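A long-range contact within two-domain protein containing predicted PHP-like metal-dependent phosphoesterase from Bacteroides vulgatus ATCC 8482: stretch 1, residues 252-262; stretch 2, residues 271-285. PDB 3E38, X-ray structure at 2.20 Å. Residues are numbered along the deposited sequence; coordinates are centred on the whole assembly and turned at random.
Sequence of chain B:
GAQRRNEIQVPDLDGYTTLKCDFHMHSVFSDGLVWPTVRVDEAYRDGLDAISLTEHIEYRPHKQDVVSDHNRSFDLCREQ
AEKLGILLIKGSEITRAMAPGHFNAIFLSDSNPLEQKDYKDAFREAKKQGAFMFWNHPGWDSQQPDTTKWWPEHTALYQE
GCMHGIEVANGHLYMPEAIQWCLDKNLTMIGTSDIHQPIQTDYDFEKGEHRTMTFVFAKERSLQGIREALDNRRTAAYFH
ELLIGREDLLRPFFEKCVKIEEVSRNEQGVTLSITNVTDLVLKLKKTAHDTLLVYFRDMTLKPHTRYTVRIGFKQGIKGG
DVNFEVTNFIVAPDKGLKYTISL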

ATOM      1  N   PRO B 252     -19.907 -22.452  14.358  1.00 33.69           N
ATOM      2  CA  PRO B 252     -18.712 -23.278  14.449  1.00 33.72           C
ATOM      3  C   PRO B 252     -17.513 -22.721  13.712  1.00 33.23           C
ATOM      4  O   PRO B 252     -16.377 -23.101  14.009  1.00 34.91           O
ATOM      5  CB  PRO B 252     -19.137 -24.599  13.775  1.00 34.17           C
ATOM      6  CG  PRO B 252     -20.392 -24.278  13.012  1.00 35.64           C
ATOM      7  CD  PRO B 252     -21.055 -23.226  13.867  1.00 34.14           C
ATOM      8  N   PHE B 253     -17.785 -21.838  12.762  1.00 33.65           N
ATOM      9  CA  PHE B 253     -16.707 -21.233  11.902  1.00 31.35           C
ATOM     10  C   PHE B 253     -15.967 -20.218  12.745  1.00 28.83           C
ATOM     11  O   PHE B 253     -14.742 -20.167  12.791  1.00 28.10           O
ATOM     12  CB  PHE B 253     -17.305 -20.620  10.624  1.00 30.55           C
ATOM     13  CG  PHE B 253     -16.296 -20.094   9.651  1.00 34.31           C
ATOM     14  CD1 PHE B 253     -15.551 -20.959   8.854  1.00 34.17           C
ATOM     15  CD2 PHE B 253     -16.107 -18.728   9.496  1.00 36.43           C
ATOM     16  CE1 PHE B 253     -14.616 -20.475   7.940  1.00 38.01           C
ATOM     17  CE2 PHE B 253     -15.162 -18.241   8.581  1.00 42.43           C
ATOM     18  CZ  PHE B 253     -14.418 -19.124   7.806  1.00 33.71           C
ATOM     19  N   PHE B 254     -16.739 -19.459  13.498  1.00 31.40           N
ATOM     20  CA  PHE B 254     -16.160 -18.443  14.368  1.00 30.74           C
ATOM     21  C   PHE B 254     -15.282 -19.088  15.385  1.00 30.42           C
ATOM     22  O   PHE B 254     -14.243 -18.585  15.731  1.00 29.26           O
ATOM     23  CB  PHE B 254     -17.218 -17.633  15.103  1.00 31.50           C
ATOM     24  CG  PHE B 254     -16.628 -16.619  16.056  1.00 34.77           C
ATOM     25  CD1 PHE B 254     -16.020 -15.474  15.574  1.00 27.82           C
ATOM     26  CD2 PHE B 254     -16.683 -16.809  17.433  1.00 39.01           C
ATOM     27  CE1 PHE B 254     -15.477 -14.536  16.435  1.00 30.31           C
ATOM     28  CE2 PHE B 254     -16.128 -15.848  18.308  1.00 33.06           C
ATOM     29  CZ  PHE B 254     -15.545 -14.727  17.808  1.00 34.54           C
ATOM     30  N   GLU B 255     -15.741 -20.227  15.864  1.00 36.03           N
ATOM     31  CA  GLU B 255     -15.017 -21.004  16.897  1.00 36.13           C
ATOM     32  C   GLU B 255     -13.637 -21.433  16.384  1.00 35.04           C
ATOM     33  O   GLU B 255     -12.674 -21.571  17.132  1.00 35.95           O
ATOM     34  CB  GLU B 255     -15.865 -22.206  17.330  1.00 37.45           C
ATOM     35  CG  GLU B 255     -15.394 -22.944  18.563  1.00 45.17           C
ATOM     36  CD  GLU B 255     -14.249 -23.894  18.288  1.00 54.83           C
ATOM     37  OE1 GLU B 255     -14.330 -24.666  17.300  1.00 60.26           O
ATOM     38  OE2 GLU B 255     -13.276 -23.887  19.083  1.00 59.65           O
ATOM     39  N   LYS B 256     -13.537 -21.575  15.079  1.00 35.10           N
ATOM     40  CA  LYS B 256     -12.284 -21.976  14.438  1.00 33.42           C
ATOM     41  C   LYS B 256     -11.416 -20.763  14.097  1.00 34.79           C
ATOM     42  O   LYS B 256     -10.221 -20.894  13.809  1.00 35.01           O
ATOM     43  CB  LYS B 256     -12.591 -22.697  13.131  1.00 32.70           C
ATOM     44  CG  LYS B 256     -13.369 -23.955  13.274  1.00 36.00           C
ATOM     45  CD  LYS B 256     -12.498 -25.057  13.702  1.00 35.52           C
ATOM     46  CE  LYS B 256     -13.159 -26.373  13.382  1.00 42.96           C
ATOM     47  NZ  LYS B 256     -12.270 -27.464  13.804  1.00 44.42           N
ATOM     48  N   CYS B 257     -12.033 -19.586  14.157  1.00 35.43           N
ATOM     49  CA  CYS B 257     -11.362 -18.323  13.748  1.00 36.17           C
ATOM     50  C   CYS B 257     -10.524 -17.716  14.851  1.00 36.92           C
ATOM     51  O   CYS B 257      -9.623 -16.921  14.606  1.00 33.07           O
ATOM     52  CB  CYS B 257     -12.383 -17.281  13.301  1.00 35.89           C
ATOM     53  SG  CYS B 257     -13.120 -17.584  11.689  1.00 34.11           S
ATOM     54  N   VAL B 258     -10.864 -18.102  16.072  1.00 36.63           N
ATOM     55  CA  VAL B 258     -10.182 -17.575  17.251  1.00 36.91           C
ATOM     56  C   VAL B 258      -9.666 -18.694  18.117  1.00 37.24           C
ATOM     57  O   VAL B 258     -10.213 -19.788  18.165  1.00 37.03           O
ATOM     58  CB  VAL B 258     -11.088 -16.612  18.103  1.00 35.32           C
ATOM     59  CG1 VAL B 258     -11.400 -15.346  17.323  1.00 30.45           C
ATOM     60  CG2 VAL B 258     -12.371 -17.319  18.558  1.00 31.88           C
ATOM     61  N   LYS B 259      -8.540 -18.407  18.736  1.00 39.91           N
ATOM     62  CA  LYS B 259      -7.940 -19.307  19.700  1.00 40.81           C
ATOM     63  C   LYS B 259      -7.965 -18.589  21.020  1.00 39.35           C
ATOM     64  O   LYS B 259      -7.229 -17.661  21.237  1.00 40.72           O
ATOM     65  CB  LYS B 259      -6.525 -19.690  19.294  1.00 41.87           C
ATOM     66  CG  LYS B 259      -5.814 -20.587  20.308  1.00 50.13           C
ATOM     67  CD  LYS B 259      -4.511 -21.167  19.736  1.00 60.55           C
ATOM     68  CE  LYS B 259      -3.515 -20.074  19.304  1.00 67.08           C
ATOM     69  NZ  LYS B 259      -2.228 -20.612  18.767  1.00 66.85           N
ATOM     70  N   ILE B 260      -8.881 -19.002  21.867  1.00 40.98           N
ATOM     71  CA  ILE B 260      -9.056 -18.436  23.194  1.00 42.53           C
ATOM     72  C   ILE B 260      -8.362 -19.294  24.222  1.00 44.43           C
ATOM     73  O   ILE B 260      -8.583 -20.488  24.300  1.00 45.77           O
ATOM     74  CB  ILE B 260     -10.548 -18.393  23.588  1.00 42.74           C
ATOM     75  CG1 ILE B 260     -11.339 -17.604  22.554  1.00 45.38           C
ATOM     76  CG2 ILE B 260     -10.713 -17.819  25.001  1.00 38.09           C
ATOM     77  CD1 ILE B 260     -12.817 -17.917  22.557  1.00 40.38           C
ATOM     78  N   GLU B 261      -7.517 -18.667  25.014  1.00 46.21           N
ATOM     79  CA  GLU B 261      -6.835 -19.359  26.108  1.00 47.24           C
ATOM     80  C   GLU B 261      -6.823 -18.525  27.390  1.00 44.93           C
ATOM     81  O   GLU B 261      -6.579 -17.324  27.363  1.00 41.74           O
ATOM     82  CB  GLU B 261      -5.391 -19.684  25.741  1.00 48.82           C
ATOM     83  CG  GLU B 261      -5.172 -20.490  24.485  1.00 54.92           C
ATOM     84  CD  GLU B 261      -3.675 -20.610  24.178  1.00 61.93           C
ATOM     85  OE1 GLU B 261      -2.867 -20.241  25.056  1.00 64.89           O
ATOM     86  OE2 GLU B 261      -3.300 -21.056  23.072  1.00 72.89           O
ATOM     87  N   GLU B 262      -7.102 -19.201  28.497  1.00 45.49           N
ATOM     88  CA  GLU B 262      -7.041 -18.600  29.832  1.00 46.13           C
ATOM     89  C   GLU B 262      -5.581 -18.524  30.228  1.00 46.39           C
ATOM     90  O   GLU B 262      -4.953 -19.537  30.463  1.00 47.84           O
ATOM     91  CB  GLU B 262      -7.846 -19.401  30.875  1.00 45.22           C
ATOM     92  CG  GLU B 262      -7.675 -18.892  32.332  1.00 47.54           C
ATOM     93  CD  GLU B 262      -8.662 -19.508  33.340  1.00 47.25           C
ATOM     94  OE1 GLU B 262      -9.818 -19.807  32.970  1.00 40.74           O
ATOM     95  OE2 GLU B 262      -8.288 -19.666  34.520  1.00 45.90           O
ATOM     96  N   THR B 271      -7.880 -13.596  32.956  1.00 32.77           N
ATOM     97  CA  THR B 271      -7.129 -13.025  31.836  1.00 33.35           C
ATOM     98  C   THR B 271      -7.069 -14.036  30.714  1.00 34.37           C
ATOM     99  O   THR B 271      -6.632 -15.166  30.915  1.00 36.57           O
ATOM    100  CB  THR B 271      -5.731 -12.599  32.251  1.00 31.43           C
ATOM    101  OG1 THR B 271      -5.855 -11.485  33.133  1.00 36.83           O
ATOM    102  CG2 THR B 271      -4.905 -12.182  31.042  1.00 35.65           C
ATOM    103  N   LEU B 272      -7.569 -13.624  29.555  1.00 33.66           N
ATOM    104  CA  LEU B 272      -7.565 -14.450  28.347  1.00 34.58           C
ATOM    105  C   LEU B 272      -6.595 -13.934  27.305  1.00 35.59           C
ATOM    106  O   LEU B 272      -6.144 -12.797  27.335  1.00 35.41           O
ATOM    107  CB  LEU B 272      -8.966 -14.488  27.704  1.00 34.50           C
ATOM    108  CG  LEU B 272     -10.164 -15.007  28.514  1.00 33.98           C
ATOM    109  CD1 LEU B 272     -11.467 -14.794  27.740  1.00 27.64           C
ATOM    110  CD2 LEU B 272      -9.962 -16.467  28.863  1.00 26.25           C
ATOM    111  N   SER B 273      -6.234 -14.810  26.392  1.00 38.78           N
ATOM    112  CA  SER B 273      -5.491 -14.370  25.211  1.00 40.73           C
ATOM    113  C   SER B 273      -6.267 -14.901  24.033  1.00 38.95           C
ATOM    114  O   SER B 273      -6.335 -16.116  23.840  1.00 40.23           O
ATOM    115  CB  SER B 273      -4.038 -14.867  25.155  1.00 42.38           C
ATOM    116  OG  SER B 273      -3.976 -16.239  24.762  1.00 51.12           O
ATOM    117  N   ILE B 274      -6.862 -13.991  23.269  1.00 36.11           N
ATOM    118  CA  ILE B 274      -7.630 -14.354  22.074  1.00 35.11           C
ATOM    119  C   ILE B 274      -6.890 -13.972  20.797  1.00 34.46           C
ATOM    120  O   ILE B 274      -6.491 -12.849  20.594  1.00 36.86           O
ATOM    121  CB  ILE B 274      -8.977 -13.677  22.096  1.00 35.21           C
ATOM    122  CG1 ILE B 274      -9.630 -13.940  23.448  1.00 34.56           C
ATOM    123  CG2 ILE B 274      -9.837 -14.171  20.950  1.00 34.97           C
ATOM    124  CD1 ILE B 274     -10.959 -13.297  23.598  1.00 29.25           C
ATOM    125  N   THR B 275      -6.671 -14.953  19.956  1.00 33.68           N
ATOM    126  CA  THR B 275      -5.982 -14.728  18.705  1.00 33.72           C
ATOM    127  C   THR B 275      -6.839 -15.063  17.518  1.00 32.41           C
ATOM    128  O   THR B 275      -7.452 -16.125  17.456  1.00 32.36           O
ATOM    129  CB  THR B 275      -4.732 -15.603  18.618  1.00 34.29           C
ATOM    130  OG1 THR B 275      -3.949 -15.396  19.793  1.00 37.14           O
ATOM    131  CG2 THR B 275      -3.902 -15.284  17.375  1.00 31.03           C
ATOM    132  N   ASN B 276      -6.863 -14.098  16.604  1.00 29.33           N
ATOM    133  CA  ASN B 276      -7.510 -14.185  15.312  1.00 29.85           C
ATOM    134  C   ASN B 276      -6.481 -14.853  14.427  1.00 33.45           C
ATOM    135  O   ASN B 276      -5.400 -14.292  14.130  1.00 35.50           O
ATOM    136  CB  ASN B 276      -7.881 -12.797  14.782  1.00 29.44           C
ATOM    137  CG  ASN B 276      -8.795 -12.835  13.567  1.00 31.97           C
ATOM    138  OD1 ASN B 276      -9.028 -13.881  12.984  1.00 32.99           O
ATOM    139  ND2 ASN B 276      -9.301 -11.660  13.164  1.00 29.48           N
ATOM    140  N   VAL B 277      -6.792 -16.078  14.035  1.00 33.35           N
ATOM    141  CA  VAL B 277      -5.864 -16.886  13.250  1.00 34.26           C
ATOM    142  C   VAL B 277      -6.254 -16.836  11.764  1.00 35.05           C
ATOM    143  O   VAL B 277      -5.808 -17.645  10.947  1.00 37.77           O
ATOM    144  CB  VAL B 277      -5.815 -18.360  13.808  1.00 33.93           C
ATOM    145  CG1 VAL B 277      -5.385 -18.375  15.277  1.00 28.07           C
ATOM    146  CG2 VAL B 277      -7.138 -19.032  13.668  1.00 23.58           C
ATOM    147  N   THR B 278      -7.084 -15.858  11.432  1.00 32.62           N
ATOM    148  CA  THR B 278      -7.575 -15.703  10.047  1.00 32.00           C
ATOM    149  C   THR B 278      -7.186 -14.396   9.395  1.00 31.43           C
ATOM    150  O   THR B 278      -6.484 -13.571   9.955  1.00 32.42           O
ATOM    151  CB  THR B 278      -9.099 -15.828   9.955  1.00 32.79           C
ATOM    152  OG1 THR B 278      -9.717 -14.640  10.446  1.00 35.11           O
ATOM    153  CG2 THR B 278      -9.600 -17.013  10.804  1.00 29.87           C
ATOM    154  N   ASP B 279      -7.609 -14.289   8.147  1.00 33.39           N
ATOM    155  CA  ASP B 279      -7.418 -13.110   7.298  1.00 30.76           C
ATOM    156  C   ASP B 279      -8.631 -12.185   7.458  1.00 32.24           C
ATOM    157  O   ASP B 279      -8.716 -11.100   6.869  1.00 32.39           O
ATOM    158  CB  ASP B 279      -7.293 -13.483   5.806  1.00 32.44           C
ATOM    159  CG  ASP B 279      -5.925 -13.959   5.408  1.00 32.06           C
ATOM    160  OD1 ASP B 279      -4.972 -13.761   6.188  1.00 36.44           O
ATOM    161  OD2 ASP B 279      -5.816 -14.505   4.282  1.00 33.85           O
ATOM    162  N   LEU B 280      -9.560 -12.636   8.286  1.00 33.23           N
ATOM    163  CA  LEU B 280     -10.798 -11.931   8.518  1.00 31.20           C
ATOM    164  C   LEU B 280     -10.793 -11.143   9.800  1.00 30.64           C
ATOM    165  O   LEU B 280     -10.550 -11.674  10.880  1.00 32.28           O
ATOM    166  CB  LEU B 280     -11.980 -12.910   8.636  1.00 34.71           C
ATOM    167  CG  LEU B 280     -12.265 -14.040   7.640  1.00 37.79           C
ATOM    168  CD1 LEU B 280     -13.717 -14.594   7.858  1.00 37.65           C
ATOM    169  CD2 LEU B 280     -12.099 -13.564   6.275  1.00 27.52           C
ATOM    170  N   VAL B 281     -11.157  -9.884   9.673  1.00 30.26           N
ATOM    171  CA  VAL B 281     -11.291  -9.032  10.812  1.00 33.79           C
ATOM    172  C   VAL B 281     -12.583  -9.456  11.472  1.00 33.74           C
ATOM    173  O   VAL B 281     -13.538  -9.845  10.809  1.00 33.23           O
ATOM    174  CB  VAL B 281     -11.399  -7.554  10.477  1.00 36.80           C
ATOM    175  CG1 VAL B 281     -12.767  -7.280   9.856  1.00 40.03           C
ATOM    176  CG2 VAL B 281     -11.202  -6.728  11.769  1.00 31.38           C
ATOM    177  N   LEU B 282     -12.565  -9.402  12.787  1.00 32.56           N
ATOM    178  CA  LEU B 282     -13.686  -9.844  13.612  1.00 35.68           C
ATOM    179  C   LEU B 282     -14.085  -8.718  14.525  1.00 34.33           C
ATOM    180  O   LEU B 282     -13.256  -8.100  15.149  1.00 34.89           O
ATOM    181  CB  LEU B 282     -13.295 -11.099  14.416  1.00 36.09           C
ATOM    182  CG  LEU B 282     -12.773 -12.271  13.567  1.00 39.35           C
ATOM    183  CD1 LEU B 282     -11.918 -13.268  14.378  1.00 28.86           C
ATOM    184  CD2 LEU B 282     -13.961 -12.979  12.837  1.00 27.91           C
ATOM    185  N   LYS B 283     -15.371  -8.441  14.583  1.00 34.99           N
ATOM    186  CA  LYS B 283     -15.851  -7.326  15.364  1.00 33.75           C
ATOM    187  C   LYS B 283     -16.853  -7.783  16.368  1.00 33.00           C
ATOM    188  O   LYS B 283     -17.920  -8.232  16.017  1.00 34.50           O
ATOM    189  CB  LYS B 283     -16.461  -6.272  14.433  1.00 33.30           C
ATOM    190  CG  LYS B 283     -15.457  -5.696  13.398  1.00 34.08           C
ATOM    191  CD  LYS B 283     -16.160  -4.737  12.442  1.00 39.21           C
ATOM    192  CE  LYS B 283     -15.273  -4.259  11.291  1.00 47.71           C
ATOM    193  N   LEU B 284     -16.478  -7.591  17.623  1.00 35.23           N
ATOM    194  CA  LEU B 284     -17.236  -8.015  18.790  1.00 35.02           C
ATOM    195  C   LEU B 284     -17.876  -6.845  19.492  1.00 36.66           C
ATOM    196  O   LEU B 284     -17.299  -5.772  19.609  1.00 36.49           O
ATOM    197  CB  LEU B 284     -16.323  -8.719  19.782  1.00 35.59           C
ATOM    198  CG  LEU B 284     -15.291  -9.669  19.187  1.00 33.39           C
ATOM    199  CD1 LEU B 284     -14.610 -10.432  20.279  1.00 30.44           C
ATOM    200  CD2 LEU B 284     -15.935 -10.627  18.197  1.00 27.36           C
ATOM    201  N   LYS B 285     -19.107  -7.067  19.897  1.00 33.85           N
ATOM    202  CA  LYS B 285     -19.878  -6.064  20.609  1.00 34.90           C
ATOM    203  C   LYS B 285     -20.586  -6.725  21.785  1.00 33.10           C
ATOM    204  O   LYS B 285     -21.316  -7.693  21.608  1.00 34.03           O
ATOM    205  CB  LYS B 285     -20.889  -5.376  19.678  1.00 35.02           C
ATOM    206  CG  LYS B 285     -21.799  -4.352  20.341  1.00 32.45           C
ATOM    207  CD  LYS B 285     -22.676  -3.624  19.328  1.00 33.83           C
TER
HETATM  208  O   HOH W   1      -4.897 -16.692  21.694  1.00 41.74           O

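Backbone hydrogen bonding sets the register. Strand 258-262 runs antiparallel to strand 271-276, and two hydrogen-bonded pairs alternate with non-hydrogen-bonded ones. Lys259 N donates to Thr275 O (2.8 Å) and Thr275 N to Lys259 O (3.0 Å); two residues on, Glu261 N reaches Ser273 O (3.0 Å) and Ser273 N reaches Glu261 O (2.7 Å). Beyond the last bridge, Val277 N donates a single hydrogen bond to Cys257 O (3.0 Å).

Strand alternation sorts the side chains. Lys259, Glu261, Ser273 and Thr275 share one face, where polar groups can meet solvent; a water there donates to Lys259 O (2.6 Å) and also hydrogen-bonds Ser273 OG and Thr275 OG1.

The other face is largely apolar. Branched Val258 and Ile260 suit extended backbone and pack on Ile274, with Val258 CB 4.0 Å from Ile274 CG2, while Val258 CG1 lies 3.6 Å from Leu282 CD1. The helix adds its buried phenylalanines, both with chi1 t, whose long rings reach across: Phe254 CE1 meets Leu282 CD2 edge-on at 4.2 Å, and Phe253 CE2 meets Leu280 CD1 at 4.0 Å. Compact Cys257 fits closely, its SG 3.7 Å from Thr278 CG2.

Buried Asn276 braces the turn, ND2 donating to Leu280 O (2.6 Å) and OD1 accepting from Thr278 OG1 (2.7 Å). Together the stretches bury 792 Å².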